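Local coordinates for protein DegT/DnrJ/EryC1/StrS aminotransferase (PDB 4QGR) that binds pyridoxal 5'-phosphate and probably acts as an aminotransferase, at residues 298-309 against 349-358; 145-154 against 179-187. One frame throughout, in Å; residues are numbered along the deposited sequence. Where two conformers were deposited one is given.

The two contacts follow one another along the chain: contact 2 (145-154 with 179-187) closes before contact 1 (298-309 with 349-358) opens. Their centres lie about 24 Å apart. Contact 2 sits near the middle of the chain, beside the large mixed sheet, where strands 137-141 and 166-170 run next to each other. Contact 1 is the separate two-stranded antiparallel sheet 298-301 and 353-356, backed by helices 247-278 and 364-377. They touch at Phe147, whose CE2 packs 3.3 Å from Ser299 OG. Both approach the cofactor region: Asp145 and Ser299 have side chains about 6 and 7 Å from that of Gln173, which binds pyridoxal 5'-phosphate.

Contact 1. Residues 298-309 against 349-358; sequences YSIESENRDGLK and LPSRILSLPM
Arg305 reaches from the start of helix 305-314 to the backbone of 349-358. Its NH1 donates to Ile353 O and to Pro350 O, each at 2.8 Å. NH2 also bonds Pro350 O, so two nitrogens grip one carbonyl. Both carbonyls meet the guanidinium edge, while Ser351 O lies over one face. The chain bends at chi2 (-83°) and chi3 (-39°), which turns the group over the loop. On its other edge NE and NH2 share Asp306 OD1, and this salt bridge helps fix the guanidinium. Leu354 packs against the Arg305 chain, and its CD1 meets Lys309 CD at 3.9 Å.

Strands 298-301 and 353-356 pair antiparallel, with Ile300 N to Leu354 O at 2.9 Å. On one face Ser299 OG and Ser355 OG share a hydrogen bond of 2.7 Å. Glu301, on the same face, forms a salt bridge: Arg352 NE meets Glu301 OE1 at 2.7 Å from above the carboxylate plane. Glu301 OE2 bonds Tyr116.

On the other face Leu356 CD1 lies 3.8 Å from Tyr298 CD1, at the ring edge. Helices 247-278 and 364-377 cover this face. Farther along the chain, Met358 CE packs on Tyr298 CB. Tyr298 OH bonds Asn275. The strand pair sets an apolar face against helices, and a mixed face carries Ser299, Ser355 and Glu301 beside Ile353. Asp306 probably offsets the charge of Arg305, while carbonyls accept from NH1 and NH2.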
ATOM      1  N   TYR A 298      15.215  21.977  -4.936  1.00 12.68           N
ATOM      2  CA  TYR A 298      15.657  23.340  -5.232  1.00 12.86           C
ATOM      3  C   TYR A 298      15.900  23.348  -6.737  1.00 13.07           C
ATOM      4  O   TYR A 298      16.878  22.779  -7.222  1.00 12.86           O
ATOM      5  CB  TYR A 298      16.905  23.722  -4.460  1.00 13.52           C
ATOM      6  CG  TYR A 298      17.330  25.143  -4.814  1.00 13.55           C
ATOM      7  CD1 TYR A 298      18.167  25.385  -5.910  1.00 14.51           C
ATOM      8  CD2 TYR A 298      16.786  26.220  -4.168  1.00 13.69           C
ATOM      9  CE1 TYR A 298      18.512  26.701  -6.284  1.00 14.74           C
ATOM     10  CE2 TYR A 298      17.116  27.537  -4.544  1.00 14.47           C
ATOM     11  CZ  TYR A 298      17.956  27.758  -5.619  1.00 14.88           C
ATOM     12  OH  TYR A 298      18.305  29.047  -6.000  1.00 16.56           O
ATOM     13  N   SER A 299      14.944  23.911  -7.475  1.00 13.29           N
ATOM     14  CA  SER A 299      14.892  23.778  -8.913  1.00 13.08           C
ATOM     15  C   SER A 299      15.136  25.108  -9.632  1.00 13.82           C
ATOM     16  O   SER A 299      14.368  26.074  -9.441  1.00 14.48           O
ATOM     17  CB  SER A 299      13.546  23.206  -9.323  1.00 13.06           C
ATOM     18  OG  SER A 299      13.356  21.874  -8.806  1.00 12.12           O
ATOM     19  N   ILE A 300      16.143  25.095 -10.500  1.00 14.20           N
ATOM     20  CA  ILE A 300      16.564  26.241 -11.307  1.00 15.51           C
ATOM     21  C   ILE A 300      16.260  25.960 -12.773  1.00 16.12           C
ATOM     22  O   ILE A 300      15.933  24.836 -13.126  1.00 15.65           O
ATOM     23  CB  ILE A 300      18.066  26.542 -11.162  1.00 16.21           C
ATOM     24  CG1 ILE A 300      18.902  25.351 -11.637  1.00 16.40           C
ATOM     25  CG2 ILE A 300      18.335  26.902  -9.718  1.00 15.93           C
ATOM     26  CD1 ILE A 300      20.318  25.640 -12.006  1.00 17.58           C
ATOM     27  N   GLU A 301      16.350  26.977 -13.614  1.00 17.11           N
ATOM     28  CA  GLU A 301      16.377  26.765 -15.051  1.00 18.45           C
ATOM     29  C   GLU A 301      17.641  27.371 -15.605  1.00 18.07           C
ATOM     30  O   GLU A 301      18.043  28.446 -15.202  1.00 19.24           O
ATOM     31  CB  GLU A 301      15.160  27.361 -15.752  1.00 20.21           C
ATOM     32  CG  GLU A 301      13.834  26.812 -15.274  1.00 20.38           C
ATOM     33  CD  GLU A 301      12.662  27.661 -15.729  1.00 22.31           C
ATOM     34  OE1 GLU A 301      12.699  28.161 -16.854  1.00 23.80           O
ATOM     35  OE2 GLU A 301      11.719  27.828 -14.959  1.00 23.10           O
ATOM     36  N   SER A 302      18.265  26.688 -16.545  1.00 18.71           N
ATOM     37  CA  SER A 302      19.523  27.131 -17.122  1.00 19.12           C
ATOM     38  C   SER A 302      19.564  26.971 -18.629  1.00 19.67           C
ATOM     39  O   SER A 302      19.038  26.001 -19.150  1.00 19.48           O
ATOM     40  CB  SER A 302      20.656  26.299 -16.516  1.00 19.34           C
ATOM     41  OG  SER A 302      21.906  26.638 -17.067  1.00 20.09           O
ATOM     42  N   GLU A 303      20.201  27.932 -19.320  1.00 20.60           N
ATOM     43  CA  GLU A 303      20.674  27.719 -20.698  1.00 21.76           C
ATOM     44  C   GLU A 303      21.656  26.543 -20.666  1.00 21.87           C
ATOM     45  O   GLU A 303      22.333  26.346 -19.654  1.00 22.35           O
ATOM     46  CB  GLU A 303      21.387  28.963 -21.255  1.00 22.73           C
ATOM     47  N   ASN A 304      21.723  25.777 -21.762  1.00 22.71           N
ATOM     48  CA  ASN A 304      22.579  24.598 -21.840  0.50 22.66           C
ATOM     49  C   ASN A 304      22.518  23.756 -20.567  1.00 21.78           C
ATOM     50  O   ASN A 304      23.564  23.461 -19.953  1.00 21.89           O
ATOM     51  CB  ASN A 304      24.002  25.039 -22.144  0.50 23.94           C
ATOM     52  CG  ASN A 304      24.089  25.834 -23.436  0.50 25.41           C
ATOM     53  OD1 ASN A 304      24.551  26.973 -23.448  0.50 26.71           O
ATOM     54  ND2 ASN A 304      23.614  25.240 -24.527  0.50 25.83           N
ATOM     55  N   ARG A 305      21.306  23.384 -20.174  1.00 19.99           N
ATOM     56  CA  ARG A 305      21.112  22.632 -18.942  1.00 18.88           C
ATOM     57  C   ARG A 305      21.855  21.293 -18.978  1.00 18.82           C
ATOM     58  O   ARG A 305      22.417  20.876 -17.962  1.00 18.11           O
ATOM     59  CB  ARG A 305      19.603  22.388 -18.694  1.00 18.26           C
ATOM     60  CG  ARG A 305      19.239  21.789 -17.354  1.00 17.12           C
ATOM     61  CD  ARG A 305      19.364  20.257 -17.297  1.00 17.57           C
ATOM     62  NE  ARG A 305      18.926  19.599 -18.536  1.00 17.26           N
ATOM     63  CZ  ARG A 305      17.669  19.438 -18.925  1.00 17.74           C
ATOM     64  NH1 ARG A 305      16.665  19.902 -18.205  1.00 16.51           N
ATOM     65  NH2 ARG A 305      17.424  18.837 -20.077  1.00 18.83           N
ATOM     66  N   ASP A 306      21.886  20.617 -20.125  1.00 18.81           N
ATOM     67  CA  ASP A 306      22.593  19.318 -20.171  1.00 19.80           C
ATOM     68  C   ASP A 306      24.092  19.515 -19.899  1.00 19.71           C
ATOM     69  O   ASP A 306      24.726  18.716 -19.182  1.00 20.13           O
ATOM     70  CB  ASP A 306      22.388  18.622 -21.503  1.00 20.52           C
ATOM     71  CG  ASP A 306      20.997  18.024 -21.638  1.00 21.44           C
ATOM     72  OD1 ASP A 306      20.245  17.973 -20.646  1.00 20.69           O
ATOM     73  OD2 ASP A 306      20.667  17.604 -22.755  1.00 21.76           O
ATOM     74  N   GLY A 307      24.641  20.572 -20.482  1.00 20.40           N
ATOM     75  CA  GLY A 307      26.045  20.985 -20.240  1.00 20.38           C
ATOM     76  C   GLY A 307      26.332  21.269 -18.771  1.00 20.10           C
ATOM     77  O   GLY A 307      27.374  20.869 -18.227  1.00 19.68           O
ATOM     78  N   LEU A 308      25.429  22.014 -18.136  1.00 19.25           N
ATOM     79  CA  LEU A 308      25.551  22.345 -16.720  1.00 18.91           C
ATOM     80  C   LEU A 308      25.538  21.106 -15.862  1.00 18.19           C
ATOM     81  O   LEU A 308      26.409  20.924 -14.998  1.00 18.15           O
ATOM     82  CB  LEU A 308      24.438  23.299 -16.281  1.00 18.57           C
ATOM     83  CG  LEU A 308      24.445  23.656 -14.808  1.00 18.16           C
ATOM     84  CD1 LEU A 308      25.776  24.251 -14.463  1.00 19.11           C
ATOM     85  CD2 LEU A 308      23.344  24.603 -14.429  1.00 18.20           C
ATOM     86  N   LYS A 309      24.559  20.235 -16.098  1.00 17.49           N
ATOM     87  CA  LYS A 309      24.445  19.030 -15.283  1.00 17.54           C
ATOM     88  C   LYS A 309      25.713  18.149 -15.389  1.00 17.38           C
ATOM     89  O   LYS A 309      26.182  17.576 -14.395  1.00 18.03           O
ATOM     90  CB  LYS A 309      23.229  18.265 -15.740  1.00 17.47           C
ATOM     91  CG  LYS A 309      22.973  16.939 -15.068  1.00 17.64           C
ATOM     92  CD  LYS A 309      21.609  16.435 -15.488  1.00 17.86           C
ATOM     93  CE  LYS A 309      21.118  15.340 -14.588  1.00 18.79           C
ATOM     94  NZ  LYS A 309      21.972  14.155 -14.580  1.00 19.44           N
ATOM     95  N   LEU A 349       9.641  23.024 -20.026  1.00 16.42           N
ATOM     96  CA  LEU A 349      10.468  22.941 -18.815  1.00 16.72           C
ATOM     97  C   LEU A 349      11.489  21.823 -18.765  1.00 16.60           C
ATOM     98  O   LEU A 349      12.584  22.059 -18.231  1.00 16.76           O
ATOM     99  CB  LEU A 349       9.597  22.847 -17.551  1.00 16.20           C
ATOM    100  CG  LEU A 349       9.060  24.162 -17.071  1.00 16.81           C
ATOM    101  CD1 LEU A 349       8.077  23.922 -15.941  1.00 16.47           C
ATOM    102  CD2 LEU A 349      10.218  25.066 -16.599  1.00 17.73           C
ATOM    103  N   PRO A 350      11.130  20.598 -19.208  1.00 16.38           N
ATOM    104  CA  PRO A 350      12.099  19.512 -19.216  1.00 17.02           C
ATOM    105  C   PRO A 350      13.391  19.800 -19.963  1.00 17.58           C
ATOM    106  O   PRO A 350      14.394  19.128 -19.693  1.00 18.99           O
ATOM    107  CB  PRO A 350      11.342  18.346 -19.882  1.00 16.66           C
ATOM    108  CG  PRO A 350       9.908  18.628 -19.616  1.00 16.66           C
ATOM    109  CD  PRO A 350       9.826  20.138 -19.697  1.00 16.67           C
ATOM    110  N   SER A 351      13.418  20.784 -20.862  1.00 17.89           N
ATOM    111  CA  SER A 351      14.642  21.078 -21.588  1.00 18.74           C
ATOM    112  C   SER A 351      15.553  22.028 -20.841  1.00 18.61           C
ATOM    113  O   SER A 351      16.691  22.212 -21.257  1.00 18.49           O
ATOM    114  CB  SER A 351      14.346  21.647 -22.986  1.00 19.32           C
ATOM    115  OG  SER A 351      13.729  22.932 -22.900  1.00 20.44           O
ATOM    116  N   ARG A 352      15.062  22.644 -19.761  1.00 18.12           N
ATOM    117  CA  ARG A 352      15.844  23.657 -19.072  1.00 18.56           C
ATOM    118  C   ARG A 352      15.890  23.571 -17.542  1.00 16.84           C
ATOM    119  O   ARG A 352      16.724  24.226 -16.943  1.00 17.50           O
ATOM    120  CB  ARG A 352      15.399  25.055 -19.512  1.00 19.82           C
ATOM    121  CG  ARG A 352      13.958  25.397 -19.199  1.00 21.38           C
ATOM    122  CD  ARG A 352      13.500  26.756 -19.818  1.00 23.06           C
ATOM    123  NE  ARG A 352      12.180  27.138 -19.257  1.00 24.52           N
ATOM    124  CZ  ARG A 352      10.983  26.998 -19.861  1.00 23.77           C
ATOM    125  NH1 ARG A 352      10.890  26.538 -21.095  1.00 26.15           N
ATOM    126  NH2 ARG A 352       9.859  27.377 -19.246  1.00 23.82           N
ATOM    127  N   ILE A 353      15.027  22.775 -16.922  1.00 15.29           N
ATOM    128  CA  ILE A 353      14.981  22.688 -15.446  1.00 14.38           C
ATOM    129  C   ILE A 353      16.048  21.746 -14.886  1.00 14.06           C
ATOM    130  O   ILE A 353      16.449  20.772 -15.540  1.00 13.87           O
ATOM    131  CB  ILE A 353      13.574  22.274 -14.985  1.00 13.79           C
ATOM    132  CG1 ILE A 353      13.308  22.724 -13.542  1.00 13.67           C
ATOM    133  CG2 ILE A 353      13.317  20.788 -15.241  1.00 13.36           C
ATOM    134  CD1 ILE A 353      11.846  22.642 -13.157  1.00 13.72           C
ATOM    135  N   LEU A 354      16.499  22.026 -13.669  1.00 14.13           N
ATOM    136  CA  LEU A 354      17.441  21.158 -12.963  1.00 14.12           C
ATOM    137  C   LEU A 354      17.333  21.367 -11.469  1.00 13.61           C
ATOM    138  O   LEU A 354      17.193  22.496 -11.027  1.00 13.35           O
ATOM    139  CB  LEU A 354      18.859  21.470 -13.434  1.00 15.29           C
ATOM    140  CG  LEU A 354      19.956  20.525 -12.893  1.00 15.67           C
ATOM    141  CD1 LEU A 354      19.742  19.089 -13.356  1.00 15.94           C
ATOM    142  CD2 LEU A 354      21.336  21.025 -13.292  1.00 17.20           C
ATOM    143  N   SER A 355      17.314  20.275 -10.703  1.00 12.78           N
ATOM    144  CA  SER A 355      17.285  20.360  -9.258  1.00 13.11           C
ATOM    145  C   SER A 355      18.666  20.107  -8.640  1.00 13.23           C
ATOM    146  O   SER A 355      19.400  19.237  -9.082  1.00 13.39           O
ATOM    147  CB  SER A 355      16.231  19.423  -8.668  1.00 12.66           C
ATOM    148  OG  SER A 355      14.953  19.700  -9.249  1.00 12.79           O
ATOM    149  N   LEU A 356      19.042  20.946  -7.680  1.00 13.63           N
ATOM    150  CA  LEU A 356      20.395  20.948  -7.068  1.00 13.91           C
ATOM    151  C   LEU A 356      20.337  20.296  -5.680  1.00 13.59           C
ATOM    152  O   LEU A 356      19.266  20.201  -5.085  1.00 13.72           O
ATOM    153  CB  LEU A 356      20.876  22.396  -6.892  1.00 14.65           C
ATOM    154  CG  LEU A 356      20.825  23.265  -8.140  1.00 15.57           C
ATOM    155  CD1 LEU A 356      21.395  24.653  -7.842  1.00 16.18           C
ATOM    156  CD2 LEU A 356      21.637  22.581  -9.251  1.00 16.03           C
ATOM    157  N   PRO A 357      21.481  19.861  -5.137  1.00 13.72           N
ATOM    158  CA  PRO A 357      21.472  19.330  -3.797  1.00 13.09           C
ATOM    159  C   PRO A 357      20.745  20.259  -2.823  1.00 13.27           C
ATOM    160  O   PRO A 357      20.951  21.458  -2.825  1.00 13.18           O
ATOM    161  CB  PRO A 357      22.953  19.220  -3.451  1.00 13.55           C
ATOM    162  CG  PRO A 357      23.612  18.980  -4.799  1.00 13.70           C
ATOM    163  CD  PRO A 357      22.836  19.862  -5.732  1.00 13.91           C
ATOM    164  N   MET A 358      19.843  19.705  -2.047  1.00 13.45           N
ATOM    165  CA  MET A 358      19.005  20.506  -1.183  1.00 14.57           C
ATOM    166  C   MET A 358      18.564  19.639  -0.029  1.00 13.88           C
ATOM    167  O   MET A 358      17.855  18.686  -0.224  1.00 13.97           O
ATOM    168  CB  MET A 358      17.786  21.007  -1.915  1.00 15.98           C
ATOM    169  CG  MET A 358      16.755  21.673  -0.983  1.00 17.21           C
ATOM    170  SD  MET A 358      17.334  22.958   0.185  1.00 23.20           S
ATOM    171  CE  MET A 358      17.735  24.136  -1.005  1.00 21.15           C
TER
HETATM  172  O   HOH W   1      16.674  19.552  -5.089  1.00 12.26           O
HETATM  173  O   HOH W   2       9.885  28.981 -16.878  1.00 21.16           O
HETATM  174  O   HOH W   3      18.707  24.200 -21.419  1.00 22.89           O

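Contact 2. Residues 145-154 against 179-187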
ATOM      1  N   ASP A 145       1.520  20.956  -4.562  1.00 10.30           N
ATOM      2  CA  ASP A 145       2.443  21.917  -4.031  1.00 11.05           C
ATOM      3  C   ASP A 145       3.828  21.521  -4.513  1.00 11.03           C
ATOM      4  O   ASP A 145       4.562  20.875  -3.800  1.00 11.75           O
ATOM      5  CB  ASP A 145       2.414  21.909  -2.517  1.00 10.82           C
ATOM      6  CG  ASP A 145       1.047  22.198  -1.952  1.00 11.06           C
ATOM      7  OD1 ASP A 145       0.288  22.999  -2.561  1.00 11.97           O
ATOM      8  OD2 ASP A 145       0.722  21.627  -0.872  1.00 11.42           O
ATOM      9  N   LEU A 146       4.186  21.854  -5.756  1.00 11.15           N
ATOM     10  CA  LEU A 146       5.354  21.221  -6.364  1.00 11.15           C
ATOM     11  C   LEU A 146       6.630  21.721  -5.719  1.00 10.80           C
ATOM     12  O   LEU A 146       6.791  22.892  -5.510  1.00 11.29           O
ATOM     13  CB  LEU A 146       5.399  21.419  -7.891  1.00 11.40           C
ATOM     14  CG  LEU A 146       6.281  20.425  -8.649  1.00 12.05           C
ATOM     15  CD1 LEU A 146       5.750  18.998  -8.516  1.00 12.99           C
ATOM     16  CD2 LEU A 146       6.411  20.752 -10.127  1.00 12.30           C
ATOM     17  N   PHE A 147       7.543  20.816  -5.428  1.00 11.03           N
ATOM     18  CA  PHE A 147       8.879  21.124  -4.841  1.00 11.06           C
ATOM     19  C   PHE A 147       8.817  21.739  -3.461  1.00 11.77           C
ATOM     20  O   PHE A 147       9.829  22.208  -2.942  1.00 12.06           O
ATOM     21  CB  PHE A 147       9.768  21.998  -5.774  1.00 11.43           C
ATOM     22  CG  PHE A 147       9.941  21.430  -7.179  1.00 11.06           C
ATOM     23  CD1 PHE A 147      10.063  20.061  -7.410  1.00 10.59           C
ATOM     24  CD2 PHE A 147       9.955  22.270  -8.258  1.00 11.22           C
ATOM     25  CE1 PHE A 147      10.236  19.561  -8.701  1.00 10.70           C
ATOM     26  CE2 PHE A 147      10.142  21.759  -9.573  1.00 11.23           C
ATOM     27  CZ  PHE A 147      10.290  20.399  -9.787  1.00 10.50           C
ATOM     28  N   GLY A 148       7.623  21.726  -2.881  1.00 11.41           N
ATOM     29  CA  GLY A 148       7.423  22.285  -1.514  1.00 11.96           C
ATOM     30  C   GLY A 148       6.720  23.590  -1.422  1.00 12.20           C
ATOM     31  O   GLY A 148       6.417  24.063  -0.302  1.00 12.30           O
ATOM     32  N   LEU A 149       6.392  24.184  -2.581  1.00 12.77           N
ATOM     33  CA  LEU A 149       5.818  25.517  -2.651  1.00 13.48           C
ATOM     34  C   LEU A 149       4.299  25.427  -2.777  1.00 13.78           C
ATOM     35  O   LEU A 149       3.812  24.756  -3.691  1.00 12.64           O
ATOM     36  CB  LEU A 149       6.367  26.230  -3.878  1.00 14.88           C
ATOM     37  CG  LEU A 149       5.903  27.688  -4.142  1.00 16.29           C
ATOM     38  CD1 LEU A 149       6.369  28.557  -3.009  1.00 16.89           C
ATOM     39  CD2 LEU A 149       6.434  28.160  -5.501  1.00 16.93           C
ATOM     40  N   ALA A 150       3.552  26.110  -1.885  1.00 13.57           N
ATOM     41  CA  ALA A 150       2.101  25.986  -1.896  1.00 13.93           C
ATOM     42  C   ALA A 150       1.505  26.550  -3.193  1.00 13.41           C
ATOM     43  O   ALA A 150       1.924  27.614  -3.690  1.00 13.31           O
ATOM     44  CB  ALA A 150       1.462  26.696  -0.706  1.00 15.07           C
ATOM     45  N   ALA A 151       0.549  25.814  -3.730  1.00 13.22           N
ATOM     46  CA  ALA A 151      -0.232  26.253  -4.896  1.00 13.31           C
ATOM     47  C   ALA A 151      -1.158  27.427  -4.519  1.00 14.28           C
ATOM     48  O   ALA A 151      -1.283  27.811  -3.336  1.00 13.93           O
ATOM     49  CB  ALA A 151      -1.039  25.080  -5.449  1.00 12.93           C
ATOM     50  N   SER A 152      -1.856  27.960  -5.512  1.00 14.88           N
ATOM     51  CA  SER A 152      -2.631  29.186  -5.308  1.00 16.62           C
ATOM     52  C   SER A 152      -4.028  28.903  -4.836  1.00 16.20           C
ATOM     53  O   SER A 152      -4.963  29.017  -5.616  1.00 16.12           O
ATOM     54  CB  SER A 152      -2.654  30.019  -6.574  1.00 18.75           C
ATOM     55  OG  SER A 152      -1.354  30.520  -6.791  1.00 22.83           O
ATOM     56  N   TYR A 153      -4.171  28.495  -3.577  1.00 15.19           N
ATOM     57  CA  TYR A 153      -5.431  27.900  -3.113  1.00 15.47           C
ATOM     58  C   TYR A 153      -6.617  28.871  -3.078  1.00 16.13           C
ATOM     59  O   TYR A 153      -7.754  28.414  -3.251  1.00 16.09           O
ATOM     60  CB  TYR A 153      -5.258  27.181  -1.745  1.00 15.08           C
ATOM     61  CG  TYR A 153      -4.456  25.933  -1.978  1.00 14.47           C
ATOM     62  CD1 TYR A 153      -5.056  24.819  -2.575  1.00 14.65           C
ATOM     63  CD2 TYR A 153      -3.107  25.873  -1.673  1.00 14.46           C
ATOM     64  CE1 TYR A 153      -4.334  23.667  -2.859  1.00 13.77           C
ATOM     65  CE2 TYR A 153      -2.371  24.717  -1.966  1.00 14.26           C
ATOM     66  CZ  TYR A 153      -2.996  23.633  -2.572  1.00 13.92           C
ATOM     67  OH  TYR A 153      -2.307  22.469  -2.936  1.00 13.91           O
ATOM     68  N   ASN A 154      -6.379  30.160  -2.888  1.00 16.32           N
ATOM     69  CA  ASN A 154      -7.548  31.083  -2.845  1.00 18.46           C
ATOM     70  C   ASN A 154      -8.209  31.163  -4.194  1.00 17.05           C
ATOM     71  O   ASN A 154      -9.416  30.995  -4.291  1.00 15.90           O
ATOM     72  CB  ASN A 154      -7.179  32.458  -2.354  1.00 21.51           C
ATOM     73  CG  ASN A 154      -6.555  32.413  -0.987  1.00 26.59           C
ATOM     74  OD1 ASN A 154      -6.819  31.509  -0.178  1.00 31.08           O
ATOM     75  ND2 ASN A 154      -5.660  33.336  -0.744  1.00 32.32           N
ATOM     76  N   ARG A 179       1.842  29.088   3.734  1.00 19.88           N
ATOM     77  CA  ARG A 179       1.434  30.230   2.898  1.00 22.35           C
ATOM     78  C   ARG A 179       0.451  31.009   3.775  1.00 23.36           C
ATOM     79  O   ARG A 179      -0.546  30.451   4.245  1.00 22.23           O
ATOM     80  CB  ARG A 179       0.808  29.729   1.599  1.00 23.54           C
ATOM     81  CG  ARG A 179      -0.124  30.681   0.842  1.00 26.92           C
ATOM     82  CD  ARG A 179      -0.868  29.899  -0.250  1.00 30.31           C
ATOM     83  NE  ARG A 179      -1.925  30.655  -0.920  1.00 32.44           N
ATOM     84  CZ  ARG A 179      -1.775  31.333  -2.051  1.00 34.27           C
ATOM     85  NH1 ARG A 179      -0.598  31.376  -2.665  1.00 34.36           N
ATOM     86  NH2 ARG A 179      -2.822  32.006  -2.552  1.00 36.42           N
ATOM     87  N   ASP A 180       0.812  32.262   4.044  1.00 25.46           N
ATOM     88  CA  ASP A 180       0.071  33.172   4.928  1.00 28.74           C
ATOM     89  C   ASP A 180      -0.427  32.487   6.201  1.00 28.23           C
ATOM     90  O   ASP A 180      -1.610  32.536   6.534  1.00 28.52           O
ATOM     91  CB  ASP A 180      -1.060  33.835   4.148  1.00 30.36           C
ATOM     92  CG  ASP A 180      -0.550  34.528   2.887  1.00 32.44           C
ATOM     93  OD1 ASP A 180       0.480  35.231   2.969  1.00 33.22           O
ATOM     94  OD2 ASP A 180      -1.145  34.317   1.805  1.00 36.24           O
ATOM     95  N   ASN A 181       0.499  31.830   6.888  1.00 28.51           N
ATOM     96  CA  ASN A 181       0.231  31.185   8.170  1.00 29.41           C
ATOM     97  C   ASN A 181      -0.713  29.995   8.126  1.00 25.35           C
ATOM     98  O   ASN A 181      -1.220  29.595   9.147  1.00 26.11           O
ATOM     99  CB  ASN A 181      -0.261  32.218   9.224  1.00 34.24           C
ATOM    100  CG  ASN A 181       0.872  33.026   9.783  1.00 39.23           C
ATOM    101  OD1 ASN A 181       0.872  34.259   9.715  1.00 44.52           O
ATOM    102  ND2 ASN A 181       1.877  32.335  10.309  1.00 42.33           N
ATOM    103  N   VAL A 182      -0.950  29.424   6.952  1.00 20.84           N
ATOM    104  CA  VAL A 182      -1.670  28.188   6.881  1.00 19.70           C
ATOM    105  C   VAL A 182      -0.643  27.162   6.412  1.00 17.54           C
ATOM    106  O   VAL A 182       0.101  27.420   5.487  1.00 16.78           O
ATOM    107  CB  VAL A 182      -2.847  28.284   5.917  1.00 20.34           C
ATOM    108  CG1 VAL A 182      -3.503  26.922   5.785  1.00 21.10           C
ATOM    109  CG2 VAL A 182      -3.854  29.314   6.463  1.00 22.30           C
ATOM    110  N   MET A 183      -0.539  26.060   7.138  1.00 16.61           N
ATOM    111  CA  MET A 183       0.450  25.030   6.780  1.00 15.93           C
ATOM    112  C   MET A 183      -0.015  24.212   5.574  1.00 14.86           C
ATOM    113  O   MET A 183      -1.160  23.752   5.512  1.00 13.39           O
ATOM    114  CB  MET A 183       0.632  24.070   7.959  1.00 16.69           C
ATOM    115  CG  MET A 183       1.154  24.725   9.239  1.00 17.57           C
ATOM    116  SD  MET A 183       2.817  25.421   9.122  1.00 18.79           S
ATOM    117  CE  MET A 183       3.796  23.943   9.316  1.00 18.34           C
ATOM    118  N   CYS A 184       0.919  23.892   4.680  1.00 14.56           N
ATOM    119  CA  CYS A 184       0.657  22.937   3.638  1.00 13.84           C
ATOM    120  C   CYS A 184       0.201  21.635   4.266  1.00 13.51           C
ATOM    121  O   CYS A 184       0.764  21.163   5.252  1.00 13.09           O
ATOM    122  CB  CYS A 184       1.887  22.699   2.783  1.00 13.77           C
ATOM    123  SG  CYS A 184       2.342  24.127   1.754  1.00 14.33           S
ATOM    124  N   GLY A 185      -0.822  21.059   3.681  1.00 13.60           N
ATOM    125  CA  GLY A 185      -1.575  19.988   4.306  1.00 14.11           C
ATOM    126  C   GLY A 185      -2.973  20.378   4.734  1.00 14.57           C
ATOM    127  O   GLY A 185      -3.900  19.514   4.770  1.00 15.16           O
ATOM    128  N   ALA A 186      -3.159  21.663   5.006  1.00 13.96           N
ATOM    129  CA  ALA A 186      -4.367  22.172   5.568  1.00 14.78           C
ATOM    130  C   ALA A 186      -5.259  22.939   4.557  1.00 14.79           C
ATOM    131  O   ALA A 186      -6.246  23.566   4.950  1.00 14.47           O
ATOM    132  CB  ALA A 186      -4.010  23.079   6.770  1.00 14.91           C
ATOM    133  N   PHE A 187      -4.896  22.901   3.265  1.00 14.22           N
ATOM    134  CA  PHE A 187      -5.683  23.477   2.182  1.00 15.14           C
ATOM    135  C   PHE A 187      -6.672  22.454   1.577  1.00 15.60           C
ATOM    136  O   PHE A 187      -6.584  21.244   1.811  1.00 15.10           O
ATOM    137  CB  PHE A 187      -4.752  24.040   1.110  1.00 14.82           C
ATOM    138  CG  PHE A 187      -3.864  25.172   1.592  1.00 15.50           C
ATOM    139  CD1 PHE A 187      -4.377  26.467   1.715  1.00 16.51           C
ATOM    140  CD2 PHE A 187      -2.526  24.962   1.905  1.00 15.12           C
ATOM    141  CE1 PHE A 187      -3.550  27.512   2.125  1.00 17.41           C
ATOM    142  CE2 PHE A 187      -1.695  25.997   2.332  1.00 16.24           C
ATOM    143  CZ  PHE A 187      -2.226  27.285   2.443  1.00 17.26           C
TER
HETATM  144  O   HOH W   4       2.152  30.097  -2.535  1.00 27.73           O
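Tyr153 and Phe187 both hold CG anti to the carbonyl carbon (chi1 -71° and -63°), which brings their rings together nearly parallel but slid apart. The contact joins the N-terminus of helix 153-163 to the hairpin 178-183 and the type II turn, Met183 to Ala186, that follows it. The hairpin's own type I' turn runs from Arg179 to Val182. The ring planes are 11° apart and barely overlap. Phe187 CB fills the place over the Tyr153 face instead, a CH-pi contact 3.6 Å from the ring centroid. Val182 CG1 covers the Phe187 face opposite Tyr153.

Arg179 has an extended chain from CG to NE. Its guanidinium lies flat against the backbone at the helix start, with Ala151 O, Ser152 CA and Tyr153 N over one face. Asn154 ND2 stands at its edge. A water bridges Arg179 NH1 and Ala150 O.

Beside the ring pair, Ala150 CB touches Cys184 SG at 3.7 Å and Arg179 CB at 3.9 Å. Ser174 bonds Asp145 OD2, and Glu169 bonds the backbone N of Gly185 and Phe187. Asp145 OD1 pins the Tyr153 ring from the far end: Tyr153 OH donates to it at 2.7 Å, and Ala151 N at 3.1 Å from the opposite face of the carboxylate.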